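Beta-N-acetylhexosaminidase (Streptomyces plicatus, PDB 1JAK) removes terminal N-acetylhexosamine residues from glycoconjugates as a family 20 glycoside hydrolase, probably by substrate-assisted catalysis. Local coordinates at residues A[23-31]-A[485-493]; A[416-424]-A[503-511]. All blocks are in the same frame, centred on the assembly; numbering follows the deposited sequence.

Interaction 1 (A[23-31]-A[485-493]); sequences PLDRVIPAP and YKVRLAAQA
Arg26 and Arg488 bring the two backbones closest, their CA atoms 5.4 Å apart, where the irregular segment 23-31 passes helix 482-490. A type I turn from Pro23 to Arg26 and an inverse gamma turn centred on Arg26 bend the chain before it reaches Ile28 and the cis peptide that precedes Pro29. Ile28 points at the helix. With its CG1 beside the backbone N (chi1 -61°) and the chain then extended, CD1 reaches the helix backbone, 3.6 Å from Leu489 CA, and also meets Leu489 CD1 and Tyr485 CE1; the unbranched ethyl arm of isoleucine lets its end lie against the backbone with these two side chains around it. Arg488, bent at chi3 (-78°), carries its guanidinium back across the loop. NH1 donates to Val27 O at 3.0 Å, in a bent bond (139°) whose acceptor is tilted out of the guanidinium plane, while Ala30 CB lies over one face; the small methyl allows this close cover. The stronger partner of NH1 is Glu471 of helix 465-474, which also accepts from Ala30 N. Nearer the surface, Arg26 lays CD against Ala491 CB at 3.7 Å. Pro23 CG lies over the centre of one face of its guanidinium and Val487 CG1 over the other near the rim, apolar partners for flat faces that make no hydrogen bonds. Gln492 folds back so that NE2 donates to Arg488 O (3.0 Å, nearly straight). A buried arginine thus ties a loop carbonyl to a carboxylate of the catalytic domain, and its charge is probably balanced by Glu471.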
loop_
_atom_site.group_PDB
_atom_site.type_symbol
_atom_site.label_atom_id
_atom_site.label_comp_id
_atom_site.label_asym_id
_atom_site.label_seq_id
_atom_site.Cartn_x
_atom_site.Cartn_y
_atom_site.Cartn_z
ATOM N N PRO A 23 18.550 -14.327 -12.960
ATOM C CA PRO A 23 17.593 -15.378 -13.319
ATOM C C PRO A 23 16.185 -14.837 -13.541
ATOM O O PRO A 23 15.740 -13.935 -12.834
ATOM C CB PRO A 23 17.675 -16.334 -12.131
ATOM C CG PRO A 23 19.105 -16.193 -11.702
ATOM C CD PRO A 23 19.302 -14.698 -11.749
ATOM N N LEU A 24 15.490 -15.402 -14.522
ATOM C CA LEU A 24 14.138 -14.974 -14.861
ATOM C C LEU A 24 13.144 -15.081 -13.706
ATOM O O LEU A 24 12.160 -14.346 -13.662
ATOM C CB LEU A 24 13.625 -15.786 -16.058
ATOM C CG LEU A 24 12.281 -15.391 -16.675
ATOM C CD1 LEU A 24 12.374 -13.986 -17.258
ATOM C CD2 LEU A 24 11.901 -16.392 -17.765
ATOM N N ASP A 25 13.405 -15.987 -12.767
ATOM C CA ASP A 25 12.502 -16.182 -11.634
ATOM C C ASP A 25 12.863 -15.338 -10.418
ATOM O O ASP A 25 12.125 -15.322 -9.430
ATOM C CB ASP A 25 12.513 -17.650 -11.206
ATOM C CG ASP A 25 13.791 -18.029 -10.478
ATOM O OD1 ASP A 25 14.880 -17.894 -11.072
ATOM O OD2 ASP A 25 13.712 -18.454 -9.306
ATOM N N ARG A 26 13.991 -14.642 -10.479
ATOM C CA ARG A 26 14.434 -13.849 -9.341
ATOM C C ARG A 26 13.756 -12.490 -9.237
ATOM O O ARG A 26 14.393 -11.448 -9.397
ATOM C CB ARG A 26 15.956 -13.688 -9.385
ATOM C CG ARG A 26 16.570 -13.165 -8.094
ATOM C CD ARG A 26 18.020 -13.611 -7.973
ATOM N NE ARG A 26 18.123 -15.067 -7.900
ATOM C CZ ARG A 26 19.269 -15.740 -7.869
ATOM N NH1 ARG A 26 20.426 -15.091 -7.907
ATOM N NH2 ARG A 26 19.259 -17.064 -7.800
ATOM N N VAL A 27 12.456 -12.512 -8.958
ATOM C CA VAL A 27 11.685 -11.280 -8.819
ATOM C C VAL A 27 10.680 -11.419 -7.677
ATOM O O VAL A 27 10.308 -12.530 -7.292
ATOM C CB VAL A 27 10.912 -10.942 -10.114
ATOM C CG1 VAL A 27 11.837 -11.014 -11.321
ATOM C CG2 VAL A 27 9.753 -11.879 -10.284
ATOM N N ILE A 28 10.249 -10.284 -7.138
ATOM C CA ILE A 28 9.277 -10.267 -6.051
ATOM C C ILE A 28 8.166 -9.308 -6.455
ATOM O O ILE A 28 8.440 -8.173 -6.839
ATOM C CB ILE A 28 9.900 -9.754 -4.730
ATOM C CG1 ILE A 28 11.046 -10.669 -4.291
ATOM C CG2 ILE A 28 8.830 -9.696 -3.640
ATOM C CD1 ILE A 28 11.838 -10.134 -3.103
ATOM N N PRO A 29 6.899 -9.749 -6.385
ATOM C CA PRO A 29 6.415 -11.073 -5.964
ATOM C C PRO A 29 6.829 -12.194 -6.916
ATOM O O PRO A 29 7.072 -11.963 -8.100
ATOM C CB PRO A 29 4.894 -10.904 -5.962
ATOM C CG PRO A 29 4.702 -9.443 -5.703
ATOM C CD PRO A 29 5.772 -8.818 -6.562
ATOM N N ALA A 30 6.900 -13.414 -6.399
ATOM C CA ALA A 30 7.238 -14.559 -7.234
ATOM C C ALA A 30 6.147 -14.652 -8.305
ATOM O O ALA A 30 4.960 -14.602 -7.990
ATOM C CB ALA A 30 7.254 -15.830 -6.391
ATOM N N PRO A 31 6.531 -14.767 -9.587
ATOM C CA PRO A 31 5.500 -14.862 -10.626
ATOM C C PRO A 31 4.802 -16.221 -10.582
ATOM O O PRO A 31 5.389 -17.214 -10.147
ATOM C CB PRO A 31 6.289 -14.665 -11.924
ATOM C CG PRO A 31 7.484 -13.874 -11.493
ATOM C CD PRO A 31 7.854 -14.535 -10.186
ATOM N N TYR A 485 12.658 -17.673 -0.875
ATOM C CA TYR A 485 12.254 -16.271 -0.945
ATOM C C TYR A 485 13.385 -15.362 -0.468
ATOM O O TYR A 485 13.649 -14.320 -1.071
ATOM C CB TYR A 485 11.017 -16.006 -0.076
ATOM C CG TYR A 485 10.684 -14.530 0.036
ATOM C CD1 TYR A 485 10.153 -13.832 -1.050
ATOM C CD2 TYR A 485 10.964 -13.816 1.202
ATOM C CE1 TYR A 485 9.915 -12.458 -0.981
ATOM C CE2 TYR A 485 10.731 -12.436 1.283
ATOM C CZ TYR A 485 10.210 -11.769 0.186
ATOM O OH TYR A 485 10.000 -10.410 0.240
ATOM N N LYS A 486 14.053 -15.753 0.614
ATOM C CA LYS A 486 15.125 -14.928 1.157
ATOM C C LYS A 486 16.240 -14.682 0.151
ATOM O O LYS A 486 16.949 -13.677 0.244
ATOM C CB LYS A 486 15.695 -15.542 2.443
ATOM C CG LYS A 486 16.498 -16.814 2.265
ATOM C CD LYS A 486 16.945 -17.338 3.625
ATOM C CE LYS A 486 17.787 -18.598 3.493
ATOM N NZ LYS A 486 18.207 -19.110 4.826
ATOM N N VAL A 487 16.396 -15.587 -0.812
ATOM C CA VAL A 487 17.425 -15.415 -1.834
ATOM C C VAL A 487 16.974 -14.334 -2.811
ATOM O O VAL A 487 17.780 -13.523 -3.267
ATOM C CB VAL A 487 17.685 -16.723 -2.609
ATOM C CG1 VAL A 487 18.662 -16.463 -3.748
ATOM C CG2 VAL A 487 18.247 -17.777 -1.668
ATOM N N ARG A 488 15.684 -14.330 -3.131
ATOM C CA ARG A 488 15.137 -13.329 -4.037
ATOM C C ARG A 488 15.128 -11.968 -3.344
ATOM O O ARG A 488 15.310 -10.933 -3.989
ATOM C CB ARG A 488 13.723 -13.727 -4.479
ATOM C CG ARG A 488 13.714 -14.924 -5.431
ATOM C CD ARG A 488 12.329 -15.226 -6.000
ATOM N NE ARG A 488 11.462 -15.933 -5.058
ATOM C CZ ARG A 488 10.375 -15.410 -4.499
ATOM N NH1 ARG A 488 10.012 -14.164 -4.782
ATOM N NH2 ARG A 488 9.640 -16.137 -3.667
ATOM N N LEU A 489 14.927 -11.969 -2.029
ATOM C CA LEU A 489 14.928 -10.717 -1.278
ATOM C C LEU A 489 16.361 -10.207 -1.160
ATOM O O LEU A 489 16.620 -9.012 -1.302
ATOM C CB LEU A 489 14.333 -10.922 0.123
ATOM C CG LEU A 489 14.182 -9.659 0.982
ATOM C CD1 LEU A 489 13.238 -8.675 0.297
ATOM C CD2 LEU A 489 13.638 -10.035 2.359
ATOM N N ALA A 490 17.296 -11.118 -0.908
ATOM C CA ALA A 490 18.701 -10.748 -0.783
ATOM C C ALA A 490 19.188 -10.051 -2.049
ATOM O O ALA A 490 20.010 -9.136 -1.991
ATOM C CB ALA A 490 19.548 -11.991 -0.526
ATOM N N ALA A 491 18.665 -10.489 -3.188
ATOM C CA ALA A 491 19.047 -9.942 -4.483
ATOM C C ALA A 491 18.666 -8.477 -4.672
ATOM O O ALA A 491 19.199 -7.806 -5.557
ATOM C CB ALA A 491 18.433 -10.780 -5.593
ATOM N N GLN A 492 17.750 -7.982 -3.846
ATOM C CA GLN A 492 17.309 -6.593 -3.961
ATOM C C GLN A 492 18.327 -5.583 -3.434
ATOM O O GLN A 492 18.298 -4.419 -3.822
ATOM C CB GLN A 492 15.987 -6.388 -3.211
ATOM C CG GLN A 492 14.871 -7.360 -3.574
ATOM C CD GLN A 492 14.555 -7.380 -5.056
ATOM O OE1 GLN A 492 14.374 -6.336 -5.683
ATOM N NE2 GLN A 492 14.474 -8.576 -5.624
ATOM N N ALA A 493 19.223 -6.029 -2.557
ATOM C CA ALA A 493 20.222 -5.146 -1.952
ATOM C C ALA A 493 20.903 -4.154 -2.900
ATOM O O ALA A 493 20.864 -2.944 -2.670
ATOM C CB ALA A 493 21.275 -5.978 -1.223
HETATM O O HOH W 1 14.084 -9.305 -8.215
#

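Interaction 2 (A[416-424]-A[503-511]); sequences GYVEVQRSY and FYRSPQVPW
The N-terminus of the short helix 420-424 is held by the C-terminal tail, with Glu419 at the N-cap position and its carboxylate meeting Tyr504 and Ser506. Ser506 OG donates to Glu419 OE1 at 2.7 Å from the syn side, and Tyr504 OH gives OE2 a 2.6 Å bond from above the carboxylate plane. The bend at chi2 (-76°) also turns OE1 back to its own backbone, where it receives Val420 N on its anti lone pair, so this oxygen accepts twice. Glutamate suits the place because one carboxylate can serve the adjacent N-H while gripping the tail. The tail answers in kind: in the type I turn 506-509, which carries an ST turn from Gln508 N to Ser506 OG, Gln508 extends its amide against the first turn of the helix, stacked obliquely on the Glu419 carboxylate. Its OE1 takes the next N-H, that of Gln421, at 2.8 Å from Gln421 N, in the carbonyl plane and nearly straight (167°). With an alanine in place of Glu419, the hydroxyls of Tyr504 and Ser506 would probably lose their shared acceptor, and Val420 N its own. Beside these polar groups, Val420 CG2 packs tightly on Ser506 CB at 3.5 Å, and its CG1 faces Val509 CG2, while Leu489 and Trp482 of helix 482-490 border the same valine.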
loop_
_atom_site.group_PDB
_atom_site.type_symbol
_atom_site.label_atom_id
_atom_site.label_comp_id
_atom_site.label_asym_id
_atom_site.label_seq_id
_atom_site.Cartn_x
_atom_site.Cartn_y
_atom_site.Cartn_z
ATOM N N GLY A 416 5.360 -7.032 20.096
ATOM C CA GLY A 416 6.524 -7.897 20.094
ATOM C C GLY A 416 7.431 -7.453 18.964
ATOM O O GLY A 416 7.240 -6.374 18.410
ATOM N N TYR A 417 8.416 -8.276 18.621
ATOM C CA TYR A 417 9.338 -7.940 17.543
ATOM C C TYR A 417 8.948 -8.695 16.286
ATOM O O TYR A 417 8.406 -9.796 16.354
ATOM C CB TYR A 417 10.770 -8.264 17.969
ATOM C CG TYR A 417 11.181 -7.422 19.146
ATOM C CD1 TYR A 417 11.205 -6.034 19.043
ATOM C CD2 TYR A 417 11.455 -7.996 20.387
ATOM C CE1 TYR A 417 11.480 -5.233 20.142
ATOM C CE2 TYR A 417 11.735 -7.199 21.501
ATOM C CZ TYR A 417 11.741 -5.817 21.367
ATOM O OH TYR A 417 11.999 -5.007 22.449
ATOM N N VAL A 418 9.213 -8.093 15.133
ATOM C CA VAL A 418 8.838 -8.718 13.877
ATOM C C VAL A 418 9.971 -8.694 12.864
ATOM O O VAL A 418 10.156 -7.710 12.148
ATOM C CB VAL A 418 7.595 -8.014 13.280
ATOM C CG1 VAL A 418 7.162 -8.702 11.989
ATOM C CG2 VAL A 418 6.455 -8.029 14.299
ATOM N N GLU A 419 10.743 -9.777 12.822
ATOM C CA GLU A 419 11.837 -9.874 11.867
ATOM C C GLU A 419 11.270 -10.177 10.487
ATOM O O GLU A 419 10.067 -10.395 10.323
ATOM C CB GLU A 419 12.837 -10.960 12.278
ATOM C CG GLU A 419 14.120 -10.418 12.916
ATOM C CD GLU A 419 15.090 -9.806 11.906
ATOM O OE1 GLU A 419 14.736 -9.701 10.712
ATOM O OE2 GLU A 419 16.213 -9.431 12.311
ATOM N N VAL A 420 12.147 -10.193 9.497
ATOM C CA VAL A 420 11.737 -10.433 8.124
ATOM C C VAL A 420 11.025 -11.765 7.896
ATOM O O VAL A 420 10.000 -11.808 7.219
ATOM C CB VAL A 420 12.948 -10.320 7.186
ATOM C CG1 VAL A 420 12.506 -10.471 5.735
ATOM C CG2 VAL A 420 13.623 -8.970 7.398
ATOM N N GLN A 421 11.543 -12.851 8.459
ATOM C CA GLN A 421 10.884 -14.135 8.251
ATOM C C GLN A 421 9.474 -14.161 8.827
ATOM O O GLN A 421 8.545 -14.625 8.172
ATOM C CB GLN A 421 11.700 -15.295 8.838
ATOM C CG GLN A 421 10.995 -16.638 8.649
ATOM C CD GLN A 421 11.842 -17.840 9.025
ATOM O OE1 GLN A 421 12.964 -17.706 9.516
ATOM N NE2 GLN A 421 11.300 -19.030 8.795
ATOM N N ARG A 422 9.302 -13.656 10.045
ATOM C CA ARG A 422 7.976 -13.656 10.656
ATOM C C ARG A 422 6.962 -12.889 9.807
ATOM O O ARG A 422 5.816 -13.309 9.655
ATOM C CB ARG A 422 8.018 -13.045 12.062
ATOM C CG ARG A 422 6.665 -13.106 12.774
ATOM C CD ARG A 422 6.696 -12.452 14.146
ATOM N NE ARG A 422 5.427 -12.623 14.853
ATOM C CZ ARG A 422 5.016 -13.768 15.388
ATOM N NH1 ARG A 422 5.774 -14.856 15.303
ATOM N NH2 ARG A 422 3.845 -13.829 16.009
ATOM N N SER A 423 7.391 -11.766 9.246
ATOM C CA SER A 423 6.508 -10.945 8.430
ATOM C C SER A 423 6.043 -11.654 7.158
ATOM O O SER A 423 4.927 -11.439 6.693
ATOM C CB SER A 423 7.218 -9.639 8.057
ATOM O OG SER A 423 6.358 -8.777 7.336
ATOM N N TYR A 424 6.901 -12.516 6.620
ATOM C CA TYR A 424 6.622 -13.240 5.378
ATOM C C TYR A 424 6.060 -14.651 5.515
ATOM O O TYR A 424 5.206 -15.070 4.730
ATOM C CB TYR A 424 7.918 -13.329 4.557
ATOM C CG TYR A 424 7.838 -14.203 3.319
ATOM C CD1 TYR A 424 7.317 -13.706 2.125
ATOM C CD2 TYR A 424 8.282 -15.528 3.344
ATOM C CE1 TYR A 424 7.240 -14.502 0.982
ATOM C CE2 TYR A 424 8.205 -16.340 2.204
ATOM C CZ TYR A 424 7.686 -15.818 1.028
ATOM O OH TYR A 424 7.622 -16.596 -0.107
ATOM N N PHE A 503 17.426 0.460 4.017
ATOM C CA PHE A 503 16.689 -0.712 4.458
ATOM C C PHE A 503 17.446 -1.410 5.571
ATOM O O PHE A 503 18.662 -1.261 5.698
ATOM C CB PHE A 503 16.467 -1.696 3.297
ATOM C CG PHE A 503 17.735 -2.308 2.751
ATOM C CD1 PHE A 503 18.557 -1.591 1.887
ATOM C CD2 PHE A 503 18.100 -3.607 3.099
ATOM C CE1 PHE A 503 19.726 -2.159 1.374
ATOM C CE2 PHE A 503 19.268 -4.186 2.592
ATOM C CZ PHE A 503 20.082 -3.460 1.727
ATOM N N TYR A 504 16.711 -2.164 6.379
ATOM C CA TYR A 504 17.289 -2.911 7.484
ATOM C C TYR A 504 17.969 -4.165 6.940
ATOM O O TYR A 504 17.321 -5.013 6.323
ATOM C CB TYR A 504 16.183 -3.297 8.468
ATOM C CG TYR A 504 16.575 -4.332 9.495
ATOM C CD1 TYR A 504 17.578 -4.074 10.431
ATOM C CD2 TYR A 504 15.920 -5.563 9.553
ATOM C CE1 TYR A 504 17.916 -5.016 11.403
ATOM C CE2 TYR A 504 16.251 -6.512 10.525
ATOM C CZ TYR A 504 17.248 -6.230 11.444
ATOM O OH TYR A 504 17.573 -7.161 12.408
ATOM N N ARG A 505 19.274 -4.275 7.161
ATOM C CA ARG A 505 20.029 -5.431 6.692
ATOM C C ARG A 505 19.876 -6.594 7.665
ATOM O O ARG A 505 20.798 -6.937 8.410
ATOM C CB ARG A 505 21.505 -5.067 6.523
ATOM C CG ARG A 505 21.773 -4.105 5.367
ATOM C CD ARG A 505 23.255 -3.776 5.272
ATOM N NE ARG A 505 24.061 -4.980 5.091
ATOM C CZ ARG A 505 24.269 -5.580 3.924
ATOM N NH1 ARG A 505 23.734 -5.086 2.813
ATOM N NH2 ARG A 505 25.006 -6.683 3.868
ATOM N N SER A 506 18.695 -7.199 7.644
ATOM C CA SER A 506 18.385 -8.317 8.522
ATOM C C SER A 506 19.385 -9.457 8.430
ATOM O O SER A 506 19.767 -9.875 7.340
ATOM C CB SER A 506 16.995 -8.863 8.204
ATOM O OG SER A 506 16.743 -10.036 8.956
ATOM N N PRO A 507 19.816 -9.982 9.585
ATOM C CA PRO A 507 20.776 -11.089 9.575
ATOM C C PRO A 507 20.151 -12.381 9.042
ATOM O O PRO A 507 20.861 -13.347 8.755
ATOM C CB PRO A 507 21.195 -11.191 11.042
ATOM C CG PRO A 507 19.965 -10.738 11.774
ATOM C CD PRO A 507 19.525 -9.546 10.962
ATOM N N GLN A 508 18.826 -12.393 8.908
ATOM C CA GLN A 508 18.115 -13.571 8.406
ATOM C C GLN A 508 18.203 -13.679 6.887
ATOM O O GLN A 508 17.875 -14.717 6.312
ATOM C CB GLN A 508 16.630 -13.518 8.780
ATOM C CG GLN A 508 16.316 -13.320 10.253
ATOM C CD GLN A 508 14.822 -13.382 10.517
ATOM O OE1 GLN A 508 14.025 -12.888 9.719
ATOM N NE2 GLN A 508 14.437 -13.982 11.642
ATOM N N VAL A 509 18.638 -12.602 6.245
ATOM C CA VAL A 509 18.730 -12.553 4.788
ATOM C C VAL A 509 20.179 -12.522 4.305
ATOM O O VAL A 509 20.975 -11.708 4.765
ATOM C CB VAL A 509 17.995 -11.302 4.259
ATOM C CG1 VAL A 509 18.045 -11.262 2.741
ATOM C CG2 VAL A 509 16.555 -11.302 4.755
ATOM N N PRO A 510 20.535 -13.410 3.358
ATOM C CA PRO A 510 21.894 -13.489 2.808
ATOM C C PRO A 510 22.138 -12.457 1.709
ATOM O O PRO A 510 22.382 -12.811 0.555
ATOM C CB PRO A 510 21.958 -14.919 2.286
ATOM C CG PRO A 510 20.582 -15.110 1.742
ATOM C CD PRO A 510 19.691 -14.491 2.816
ATOM N N TRP A 511 22.088 -11.185 2.092
ATOM C CA TRP A 511 22.258 -10.056 1.180
ATOM C C TRP A 511 23.333 -10.183 0.106
ATOM O O TRP A 511 24.468 -10.562 0.386
ATOM C CB TRP A 511 22.501 -8.783 1.990
ATOM C CG TRP A 511 21.416 -8.538 2.982
ATOM C CD1 TRP A 511 21.493 -8.678 4.338
ATOM C CD2 TRP A 511 20.064 -8.172 2.691
ATOM N NE1 TRP A 511 20.272 -8.421 4.911
ATOM C CE2 TRP A 511 19.375 -8.111 3.922
ATOM C CE3 TRP A 511 19.366 -7.894 1.508
ATOM C CZ2 TRP A 511 18.019 -7.781 4.006
ATOM C CZ3 TRP A 511 18.017 -7.567 1.589
ATOM C CH2 TRP A 511 17.358 -7.513 2.832
HETATM O O HOH W 2 11.382 -14.210 12.415
#

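Overall arrangement
Helix 482-490 belongs to interaction 1 and borders interaction 2; the two lie on the same side of the chain's centre, about 15 Å apart between centres. Interaction 1 is the more buried and joins the N-terminal loop to that helix; interaction 2, partly buried, fastens the last residues of the chain to helix 420-424. They touch directly: Tyr485 stacks on Tyr424, and Ala490 meets the tail at Pro510. Glu471 serves both, pairing with Arg488 and accepting from the Tyr424 hydroxyl. Chemistry follows place: the enclosed domain join relies on an arginine matched by Glu471 and on an inserted isoleucine, whereas the partly exposed tail is held mainly by hydroxyl, carboxylate and amide hydrogen bonds.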